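Local coordinates for protein sortase SrtE1 (PDB 5CUW) that anchors surface proteins to the cell wall as a class E transpeptidase, recognising Leu-Ala-x-Thr-Gly and, less readily, Leu-Pro-x-Thr-Gly sorting signals, at residues M127-P132 with I174-M179; K121-K126 with P154-T159; G93-H98 with T164-S169; P53-I58 with R66-H71. One frame throughout, in Å; residues are numbered along the deposited sequence.

Contact 1: M127-P132 with I174-M179; sequences MASILP and IVWGKM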
# COMPACT_ATOMS: atom_id res chain seq x y z
N MET A 127 1.29 10.49 1.97
CA MET A 127 1.36 9.89 3.30
C MET A 127 0.66 10.79 4.30
O MET A 127 0.81 12.01 4.27
CB MET A 127 2.83 9.67 3.70
CG MET A 127 3.05 8.95 5.03
SD MET A 127 3.16 10.03 6.49
CE MET A 127 3.28 8.81 7.80
N ALA A 128 -0.15 10.19 5.17
CA ALA A 128 -0.92 10.97 6.13
C ALA A 128 -0.70 10.53 7.57
O ALA A 128 -0.66 11.36 8.47
CB ALA A 128 -2.42 10.88 5.80
N SER A 129 -0.55 9.23 7.79
CA SER A 129 -0.60 8.72 9.15
C SER A 129 0.22 7.44 9.30
O SER A 129 0.34 6.67 8.35
CB SER A 129 -2.06 8.48 9.55
OG SER A 129 -2.16 7.96 10.85
N ILE A 130 0.81 7.21 10.47
CA ILE A 130 1.58 5.99 10.67
C ILE A 130 1.29 5.33 12.02
O ILE A 130 1.15 6.00 13.04
CB ILE A 130 3.09 6.27 10.56
CG1 ILE A 130 3.87 4.98 10.76
CG2 ILE A 130 3.50 7.32 11.58
CD1 ILE A 130 5.33 5.09 10.42
N LEU A 131 1.18 4.01 11.99
CA LEU A 131 1.05 3.18 13.18
C LEU A 131 2.27 2.27 13.18
O LEU A 131 2.29 1.27 12.45
CB LEU A 131 -0.28 2.39 13.17
CG LEU A 131 -0.60 1.35 14.25
CD1 LEU A 131 -0.56 1.95 15.65
CD2 LEU A 131 -1.97 0.69 14.01
N PRO A 132 3.31 2.63 13.94
CA PRO A 132 4.59 1.92 13.81
C PRO A 132 4.57 0.48 14.34
O PRO A 132 5.33 -0.34 13.85
CB PRO A 132 5.57 2.79 14.62
CG PRO A 132 4.73 3.53 15.59
CD PRO A 132 3.38 3.74 14.91
N ILE A 174 2.11 -0.09 9.97
CA ILE A 174 1.10 0.37 9.02
C ILE A 174 1.33 1.84 8.63
O ILE A 174 1.50 2.70 9.49
CB ILE A 174 -0.32 0.24 9.61
CG1 ILE A 174 -0.46 -1.08 10.38
CG2 ILE A 174 -1.38 0.40 8.54
CD1 ILE A 174 -0.29 -2.32 9.55
N VAL A 175 1.32 2.13 7.34
CA VAL A 175 1.39 3.51 6.86
C VAL A 175 0.15 3.81 5.99
O VAL A 175 -0.18 3.01 5.13
CB VAL A 175 2.68 3.73 6.06
CG1 VAL A 175 2.68 5.09 5.38
CG2 VAL A 175 3.89 3.56 6.96
N TRP A 176 -0.53 4.92 6.26
CA TRP A 176 -1.72 5.34 5.49
C TRP A 176 -1.50 6.62 4.69
O TRP A 176 -0.79 7.54 5.13
CB TRP A 176 -2.93 5.58 6.41
CG TRP A 176 -3.45 4.40 7.19
CD1 TRP A 176 -4.27 3.39 6.71
CD2 TRP A 176 -3.26 4.12 8.59
NE1 TRP A 176 -4.56 2.50 7.72
CE2 TRP A 176 -3.96 2.93 8.88
CE3 TRP A 176 -2.57 4.76 9.62
CZ2 TRP A 176 -3.98 2.36 10.15
CZ3 TRP A 176 -2.58 4.20 10.89
CH2 TRP A 176 -3.29 3.01 11.14
N GLY A 177 -2.14 6.70 3.52
CA GLY A 177 -2.12 7.89 2.69
C GLY A 177 -3.51 8.25 2.19
O GLY A 177 -4.45 7.46 2.32
N LYS A 178 -3.64 9.44 1.62
CA LYS A 178 -4.91 9.95 1.08
C LYS A 178 -4.73 10.40 -0.35
O LYS A 178 -3.76 11.09 -0.66
CB LYS A 178 -5.42 11.14 1.89
CG LYS A 178 -5.66 10.86 3.35
CD LYS A 178 -6.19 12.11 4.04
CE LYS A 178 -5.28 13.30 3.79
NZ LYS A 178 -5.77 14.53 4.46
N MET A 179 -5.69 10.10 -1.22
CA MET A 179 -5.54 10.44 -2.64
C MET A 179 -5.59 11.94 -2.88
O MET A 179 -6.44 12.63 -2.32
CB MET A 179 -6.62 9.74 -3.47
CG MET A 179 -6.26 9.69 -4.96
SD MET A 179 -7.54 8.89 -5.95
CE MET A 179 -7.33 7.17 -5.44
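Residues 127-132 and 174-179 form antiparallel neighbouring strands of the sortase beta barrel, with Ser129 and Trp176, and Leu131 and Ile174, as hydrogen-bonded pairs and Ile130 and Val175 as a non-hydrogen-bonded pair. A classic beta bulge interrupts this register where Ala128 and Ser129 both face Trp176. Trp176 O takes two N-H groups there: Ala128 N lies 2.7 Å from Trp176 O in the carbonyl plane, whereas the longer bond from Ser129 N to Trp176 O, 3.2 Å, comes in tilted 32° from it. The six-membered ring of Trp176 reaches from Ser129 to Leu131. Ser129 OG sits 3.5 Å from Trp176 CE3, and Leu131, side by side with the indole, sets its CB 3.7 Å from Trp176 CH2. Ile174 CG2 lies over one indole face, toward the rim. On the other side of the sheet the two methyls of Val175 divide their work: CG1, anti to the backbone N, meets Met127 CG at 3.9 Å, and CG2 meets Ile130 CD1 at 4.0 Å. Ser129 OG bonds to Ser149 O. The indole is thus anchored by its N-H, NE1 bonding to Val141 O, while the Val175 methyls pack on apolar neighbours.

Contact 2: K121-K126 with P154-T159; sequences KYFVYK and PGRYIT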
# COMPACT_ATOMS: atom_id res chain seq x y z
N LYS A 121 -4.57 4.89 -15.60
CA LYS A 121 -4.45 6.06 -14.74
C LYS A 121 -3.24 6.05 -13.83
O LYS A 121 -2.67 5.00 -13.55
CB LYS A 121 -5.70 6.21 -13.85
CG LYS A 121 -6.99 6.45 -14.62
CD LYS A 121 -8.19 6.35 -13.72
CE LYS A 121 -9.46 6.67 -14.49
NZ LYS A 121 -9.44 8.09 -14.93
N TYR A 122 -2.87 7.24 -13.36
CA TYR A 122 -1.99 7.40 -12.21
C TYR A 122 -2.82 7.84 -11.00
O TYR A 122 -3.56 8.81 -11.07
CB TYR A 122 -0.91 8.44 -12.48
CG TYR A 122 0.05 8.10 -13.59
CD1 TYR A 122 1.17 7.31 -13.35
CD2 TYR A 122 -0.14 8.60 -14.88
CE1 TYR A 122 2.07 7.00 -14.37
CE2 TYR A 122 0.75 8.29 -15.90
CZ TYR A 122 1.85 7.50 -15.64
OH TYR A 122 2.74 7.20 -16.64
N PHE A 123 -2.68 7.13 -9.89
CA PHE A 123 -3.32 7.52 -8.64
C PHE A 123 -2.27 8.03 -7.67
O PHE A 123 -1.43 7.26 -7.20
CB PHE A 123 -4.08 6.34 -8.04
CG PHE A 123 -5.21 5.86 -8.91
CD1 PHE A 123 -6.45 6.50 -8.87
CD2 PHE A 123 -5.05 4.77 -9.75
CE1 PHE A 123 -7.50 6.05 -9.68
CE2 PHE A 123 -6.08 4.33 -10.54
CZ PHE A 123 -7.30 4.97 -10.51
N VAL A 124 -2.29 9.32 -7.38
CA VAL A 124 -1.30 9.90 -6.48
C VAL A 124 -1.86 10.04 -5.07
O VAL A 124 -2.80 10.79 -4.85
CB VAL A 124 -0.83 11.29 -6.96
CG1 VAL A 124 0.17 11.89 -5.96
CG2 VAL A 124 -0.20 11.17 -8.35
N TYR A 125 -1.26 9.32 -4.12
CA TYR A 125 -1.56 9.47 -2.72
C TYR A 125 -0.45 10.22 -2.01
O TYR A 125 0.70 10.21 -2.45
CB TYR A 125 -1.75 8.11 -2.04
CG TYR A 125 -2.83 7.23 -2.62
CD1 TYR A 125 -2.57 6.42 -3.72
CD2 TYR A 125 -4.09 7.15 -2.03
CE1 TYR A 125 -3.55 5.58 -4.25
CE2 TYR A 125 -5.09 6.29 -2.57
CZ TYR A 125 -4.81 5.52 -3.67
OH TYR A 125 -5.79 4.67 -4.19
N LYS A 126 -0.79 10.85 -0.89
CA LYS A 126 0.24 11.41 -0.01
C LYS A 126 0.13 10.80 1.39
O LYS A 126 -0.97 10.59 1.91
CB LYS A 126 0.13 12.93 0.03
CG LYS A 126 0.64 13.55 -1.27
CD LYS A 126 0.77 15.06 -1.21
CE LYS A 126 1.19 15.60 -2.57
NZ LYS A 126 0.97 17.07 -2.67
N PRO A 154 -15.60 8.74 5.22
CA PRO A 154 -15.24 8.14 3.94
C PRO A 154 -14.30 9.02 3.09
O PRO A 154 -14.49 10.23 2.97
CB PRO A 154 -16.59 7.94 3.23
CG PRO A 154 -17.57 8.76 3.99
CD PRO A 154 -17.06 8.86 5.39
N GLY A 155 -13.29 8.39 2.52
CA GLY A 155 -12.44 9.04 1.54
C GLY A 155 -11.78 8.00 0.67
O GLY A 155 -12.21 6.84 0.66
N ARG A 156 -10.75 8.40 -0.07
CA ARG A 156 -10.00 7.48 -0.91
C ARG A 156 -8.61 7.28 -0.33
O ARG A 156 -7.75 8.16 -0.43
CB ARG A 156 -9.92 8.00 -2.35
CG ARG A 156 -11.30 8.20 -2.99
CD ARG A 156 -11.19 8.87 -4.35
NE ARG A 156 -10.92 7.92 -5.43
CZ ARG A 156 -10.88 8.27 -6.71
NH1 ARG A 156 -11.06 9.53 -7.05
NH2 ARG A 156 -10.64 7.36 -7.64
N TYR A 157 -8.39 6.12 0.27
CA TYR A 157 -7.17 5.88 1.03
C TYR A 157 -6.33 4.72 0.52
O TYR A 157 -6.76 3.88 -0.28
CB TYR A 157 -7.53 5.63 2.50
CG TYR A 157 -8.49 6.64 3.11
CD1 TYR A 157 -8.13 7.97 3.25
CD2 TYR A 157 -9.74 6.25 3.57
CE1 TYR A 157 -8.99 8.89 3.84
CE2 TYR A 157 -10.62 7.16 4.14
CZ TYR A 157 -10.24 8.47 4.27
OH TYR A 157 -11.11 9.36 4.84
N ILE A 158 -5.10 4.69 1.01
CA ILE A 158 -4.21 3.58 0.76
C ILE A 158 -3.60 3.16 2.09
O ILE A 158 -3.35 4.00 2.99
CB ILE A 158 -3.10 3.95 -0.29
CG1 ILE A 158 -2.32 2.70 -0.70
CG2 ILE A 158 -2.20 5.08 0.23
CD1 ILE A 158 -1.48 2.83 -1.97
N THR A 159 -3.42 1.85 2.25
CA THR A 159 -2.81 1.30 3.45
C THR A 159 -1.64 0.41 3.06
O THR A 159 -1.79 -0.50 2.25
CB THR A 159 -3.81 0.48 4.28
OG1 THR A 159 -5.00 1.25 4.49
CG2 THR A 159 -3.20 0.08 5.63
O HOH W 1 -8.19 4.67 -2.78
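Tyr125 lays one ring face over Ile158, and this CH-pi contact is the main apolar join between residues 121-126 and 154-159. Ile158 CB lies 3.8 Å from the centre of the Tyr125 ring, only 13° off its normal. The methyl Ile158 CG2, held between its own backbone N and carbonyl carbon, presses on the same ring, 3.6 Å from Tyr125 CD2. A looser contact brings Arg156 NH2 to 4.0 Å from Phe123 CE1, the guanidinium and ring planes standing 70° apart; the charged end is spoken for by Glu182 and by the carbonyl of Pro82. The polar link runs through a water in the plane of the Tyr125 ring: it lies 2.8 Å from Tyr125 OH and donates to Tyr157 O at 3.0 Å. Arg156 O approaches the edge of the same ring near CE2. A leucine in place of Tyr125 would lack the hydroxyl and the flat ring, and would probably leave this water without one of its partners and Ile158 less well covered. The strands cross at 73° and are not sheet neighbours, strand 171-184 running between them; Phe89 of strand 87-92, Val116 of strand 113-117 and Met179 of strand 171-184 pack around Tyr125 in the barrel interior.

Contact 3: G93-H98 with T164-S169; sequences GHRNTH and TPEFTS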
# COMPACT_ATOMS: atom_id res chain seq x y z
N GLY A 93 3.70 -5.81 1.81
CA GLY A 93 5.00 -6.03 1.21
C GLY A 93 6.04 -6.45 2.24
O GLY A 93 5.90 -6.17 3.42
N HIS A 94 7.09 -7.13 1.78
CA HIS A 94 8.17 -7.56 2.65
C HIS A 94 8.95 -6.39 3.24
O HIS A 94 9.20 -5.38 2.57
CB HIS A 94 9.16 -8.46 1.88
CG HIS A 94 8.79 -9.91 1.87
ND1 HIS A 94 8.15 -10.53 2.93
CD2 HIS A 94 8.98 -10.87 0.94
CE1 HIS A 94 7.97 -11.80 2.65
NE2 HIS A 94 8.46 -12.04 1.45
N ARG A 95 9.41 -6.57 4.48
CA ARG A 95 10.28 -5.61 5.13
C ARG A 95 11.75 -5.91 4.81
O ARG A 95 12.56 -4.99 4.70
CB ARG A 95 10.06 -5.63 6.65
CG ARG A 95 10.83 -4.56 7.44
CD ARG A 95 10.03 -3.25 7.49
NE ARG A 95 10.78 -2.18 8.15
CZ ARG A 95 10.81 -1.98 9.46
NH1 ARG A 95 10.12 -2.79 10.27
NH2 ARG A 95 11.53 -0.99 9.97
N ASN A 96 12.10 -7.19 4.66
CA ASN A 96 13.51 -7.58 4.66
C ASN A 96 14.07 -8.55 3.61
O ASN A 96 15.27 -8.83 3.63
CB ASN A 96 13.86 -8.17 6.02
CG ASN A 96 13.98 -7.12 7.08
OD1 ASN A 96 13.16 -7.07 8.00
ND2 ASN A 96 15.01 -6.27 6.97
N THR A 97 13.25 -9.09 2.73
CA THR A 97 13.79 -9.96 1.68
C THR A 97 13.18 -9.61 0.34
O THR A 97 12.36 -8.70 0.25
CB THR A 97 13.53 -11.45 1.96
OG1 THR A 97 12.12 -11.70 2.02
CG2 THR A 97 14.18 -11.89 3.26
N HIS A 98 13.61 -10.33 -0.70
CA HIS A 98 13.06 -10.21 -2.04
C HIS A 98 12.79 -8.78 -2.48
O HIS A 98 11.66 -8.42 -2.83
CB HIS A 98 11.77 -11.03 -2.14
CG HIS A 98 12.01 -12.51 -2.04
ND1 HIS A 98 11.70 -13.24 -0.92
CD2 HIS A 98 12.56 -13.38 -2.92
CE1 HIS A 98 12.04 -14.50 -1.11
NE2 HIS A 98 12.56 -14.62 -2.32
N THR A 164 7.41 -5.83 11.51
CA THR A 164 8.33 -5.09 12.37
C THR A 164 8.46 -5.83 13.70
O THR A 164 7.50 -6.46 14.15
CB THR A 164 7.84 -3.64 12.60
OG1 THR A 164 8.93 -2.80 13.00
CG2 THR A 164 6.72 -3.58 13.65
N PRO A 165 9.66 -5.79 14.31
CA PRO A 165 10.89 -5.14 13.84
C PRO A 165 11.51 -5.88 12.67
O PRO A 165 10.98 -6.91 12.24
CB PRO A 165 11.81 -5.20 15.07
CG PRO A 165 11.39 -6.45 15.76
CD PRO A 165 9.88 -6.51 15.58
N GLU A 166 12.64 -5.38 12.17
CA GLU A 166 13.25 -5.98 10.99
C GLU A 166 13.70 -7.40 11.26
O GLU A 166 14.07 -7.75 12.38
CB GLU A 166 14.42 -5.13 10.50
CG GLU A 166 14.02 -3.80 9.89
CD GLU A 166 15.11 -3.21 9.01
OE1 GLU A 166 15.37 -1.99 9.13
OE2 GLU A 166 15.69 -3.95 8.19
N PHE A 167 13.63 -8.23 10.22
CA PHE A 167 14.03 -9.63 10.28
C PHE A 167 13.16 -10.47 11.21
O PHE A 167 13.49 -11.61 11.52
CB PHE A 167 15.50 -9.74 10.71
CG PHE A 167 16.43 -8.91 9.88
CD1 PHE A 167 16.75 -9.29 8.58
CD2 PHE A 167 16.98 -7.75 10.38
CE1 PHE A 167 17.60 -8.53 7.81
CE2 PHE A 167 17.84 -6.98 9.62
CZ PHE A 167 18.15 -7.37 8.33
N THR A 168 12.04 -9.90 11.65
CA THR A 168 11.04 -10.66 12.41
C THR A 168 9.65 -10.50 11.79
O THR A 168 9.47 -9.72 10.85
CB THR A 168 10.95 -10.21 13.88
OG1 THR A 168 9.97 -9.17 14.01
CG2 THR A 168 12.30 -9.73 14.40
N SER A 169 8.68 -11.23 12.32
CA SER A 169 7.29 -11.08 11.90
C SER A 169 6.40 -10.92 13.13
O SER A 169 5.22 -11.25 13.11
CB SER A 169 6.83 -12.28 11.06
OG SER A 169 6.98 -13.50 11.77
O HOH W 2 13.38 0.41 8.45
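The active-site end of the sortase barrel brings Arg95 and Asn96, in the loop that carries the probable catalytic His94, against Thr164, Glu166 and Phe167 of the loop between strands 156-164 and 171-184, which follows the probable nucleophile Cys163. The second loop has a cis peptide bond before Pro165 and a type II turn from Pro165 to Thr168, whose Thr168 N and OG1 reach Pro165 O from the same face of its plane. Asn96 uses both ends of its amide. Its ND2 donates to Glu166 OE2 at 2.7 Å, meeting the anti side of that oxygen, and Arg103 forms a salt bridge with the same oxygen. Asn96 OD1 accepts from Phe167 N, which stands well above the carbonyl plane; the modelled length is so short that its exact value is doubtful. The amide also stacks on the Phe167 ring, planes 17° apart, with Asn96 ND2 3.5 Å from Phe167 CE1 and offset toward the rim. Arg95 is gripped differently: Glu166 CG lies over the centre of its guanidinium, 3.7 Å from Arg95 CZ, while at the edge Arg95 NH1 makes a weak hydrogen bond to Thr164 OG1 at 3.0 Å. With CG anti to the backbone N (chi1 -174°), Arg95 CG comes 4.1 Å from Glu166 CG. Arg95 NH2 donates to a water 2.8 Å away that lies beside Glu166 OE1. The carbonyls of Arg103 and Cys163 take Arg95 NE and NH1, and the chain packs on Thr162 and Met173, so it rests against the end of strand 156-164 and the start of strand 171-184.

Contact 4: P53-I58 with R66-H71; sequences PIAEGI and RGMVGH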
# COMPACT_ATOMS: atom_id res chain seq x y z
N PRO A 53 5.87 -4.09 -8.63
CA PRO A 53 4.56 -4.45 -9.16
C PRO A 53 3.59 -4.82 -8.04
O PRO A 53 4.02 -5.33 -7.00
CB PRO A 53 4.85 -5.66 -10.06
CG PRO A 53 6.39 -5.66 -10.25
CD PRO A 53 6.90 -5.08 -8.97
N ILE A 54 2.31 -4.54 -8.26
CA ILE A 54 1.25 -4.98 -7.36
C ILE A 54 0.53 -6.16 -7.99
O ILE A 54 0.17 -6.12 -9.17
CB ILE A 54 0.21 -3.86 -7.08
CG1 ILE A 54 0.89 -2.56 -6.63
CG2 ILE A 54 -0.83 -4.33 -6.05
CD1 ILE A 54 -0.10 -1.42 -6.41
N ALA A 55 0.33 -7.23 -7.23
CA ALA A 55 -0.40 -8.38 -7.74
C ALA A 55 -1.63 -8.63 -6.88
O ALA A 55 -1.72 -8.12 -5.77
CB ALA A 55 0.48 -9.61 -7.79
N GLU A 56 -2.58 -9.41 -7.38
CA GLU A 56 -3.79 -9.68 -6.63
C GLU A 56 -3.52 -10.77 -5.59
O GLU A 56 -2.99 -11.82 -5.92
CB GLU A 56 -4.93 -10.10 -7.59
CG GLU A 56 -6.29 -10.30 -6.91
CD GLU A 56 -6.93 -8.98 -6.46
OE1 GLU A 56 -6.20 -7.99 -6.27
OE2 GLU A 56 -8.17 -8.94 -6.29
N GLY A 57 -3.88 -10.51 -4.33
CA GLY A 57 -3.69 -11.50 -3.28
C GLY A 57 -2.37 -11.33 -2.56
O GLY A 57 -1.44 -10.70 -3.08
N ILE A 58 -2.25 -11.89 -1.37
CA ILE A 58 -1.04 -11.67 -0.58
C ILE A 58 -0.26 -12.95 -0.29
O ILE A 58 0.49 -13.02 0.68
CB ILE A 58 -1.35 -10.98 0.76
CG1 ILE A 58 -2.36 -11.80 1.55
CG2 ILE A 58 -1.87 -9.57 0.52
CD1 ILE A 58 -2.40 -11.44 3.01
N ARG A 66 7.93 -13.24 -4.56
CA ARG A 66 8.30 -12.99 -5.94
C ARG A 66 8.75 -11.55 -6.10
O ARG A 66 8.94 -11.07 -7.22
CB ARG A 66 7.13 -13.30 -6.87
CG ARG A 66 6.61 -14.73 -6.75
CD ARG A 66 7.73 -15.74 -6.96
NE ARG A 66 8.45 -15.48 -8.20
CZ ARG A 66 9.62 -16.02 -8.53
NH1 ARG A 66 10.23 -16.86 -7.70
NH2 ARG A 66 10.18 -15.71 -9.68
N GLY A 67 8.92 -10.86 -4.98
CA GLY A 67 9.37 -9.48 -4.99
C GLY A 67 8.27 -8.50 -5.33
O GLY A 67 8.56 -7.36 -5.68
N MET A 68 7.01 -8.92 -5.22
CA MET A 68 5.90 -8.01 -5.51
C MET A 68 5.16 -7.60 -4.24
O MET A 68 5.31 -8.23 -3.20
CB MET A 68 4.92 -8.66 -6.49
CG MET A 68 5.58 -9.05 -7.80
SD MET A 68 4.37 -9.57 -9.04
CE MET A 68 4.07 -11.27 -8.55
N VAL A 69 4.37 -6.53 -4.30
CA VAL A 69 3.50 -6.24 -3.17
C VAL A 69 2.11 -6.74 -3.53
O VAL A 69 1.76 -6.82 -4.71
CB VAL A 69 3.45 -4.75 -2.78
CG1 VAL A 69 4.84 -4.24 -2.44
CG2 VAL A 69 2.80 -3.90 -3.85
N GLY A 70 1.35 -7.10 -2.50
CA GLY A 70 0.09 -7.78 -2.68
C GLY A 70 -1.10 -6.97 -2.23
O GLY A 70 -1.10 -6.35 -1.16
N HIS A 71 -2.13 -6.98 -3.08
CA HIS A 71 -3.42 -6.38 -2.76
C HIS A 71 -4.28 -7.36 -1.97
O HIS A 71 -4.57 -8.46 -2.44
CB HIS A 71 -4.12 -5.95 -4.06
CG HIS A 71 -5.52 -5.45 -3.86
ND1 HIS A 71 -6.59 -5.90 -4.60
CD2 HIS A 71 -6.02 -4.53 -3.00
CE1 HIS A 71 -7.69 -5.28 -4.22
NE2 HIS A 71 -7.38 -4.44 -3.25
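Glu56 and His71 finish a pair of parallel strands with a side-chain bond, His71 ND1 donating to Glu56 OE1 at 2.7 Å. The strands, 50-56 and 69-71, belong to a beta-alpha-beta crossover through the short helix 60-64, which ends in a Schellman motif at Gly67. OE1 is met on its syn side and lies at the edge of the His71 ring, near the plane; a bend at chi2 (71°) brings Glu56 CD alongside His71, 3.6 Å from its ND1. Thr79 OG1 bonds to His71 NE2, so both ring nitrogens are held. An alanine at Glu56 would lack the carboxylate and would probably leave His71 ND1 without its acceptor and the ring less firmly oriented. Backbone bonds from Val69 N to Pro53 O, Ala55 N to Val69 O and His71 N to Ala55 O knit the strands. Ile54 CG1 and Val69 CG2 touch at 3.6 Å on the face that bears His71. On the other face Met68 spans two residues, its SD 4.1 Å from Pro53 CB and its CE 4.0 Å from Ala55 CB. Past strand 50-56, Gly57 O lies 3.3 Å from Gly70 CA; this buried carbonyl oxygen has no partner, and a CB on Gly70 would clash with it.

How the contacts relate
Contacts 1 and 2 share strand 121-134 and touch where Lys178 N meets Lys126 O; strand 171-184, half of contact 1, runs between the two strands of contact 2. Contact 2 is a buried, mostly apolar crossing, with no direct hydrogen bond between its segments, whereas contacts 1 and 4 join adjacent strands, antiparallel and parallel, through backbone bonds and are partly buried. Contacts 1 and 4 lie on opposite sides of the chain's centre, about 19 Å apart between centres. Contact 3 is the surface one: it joins two loops by side-chain hydrogen bonds and an amide-ring stack, touches contact 4 through Gly93 against Val69, and contains the probable catalytic His94.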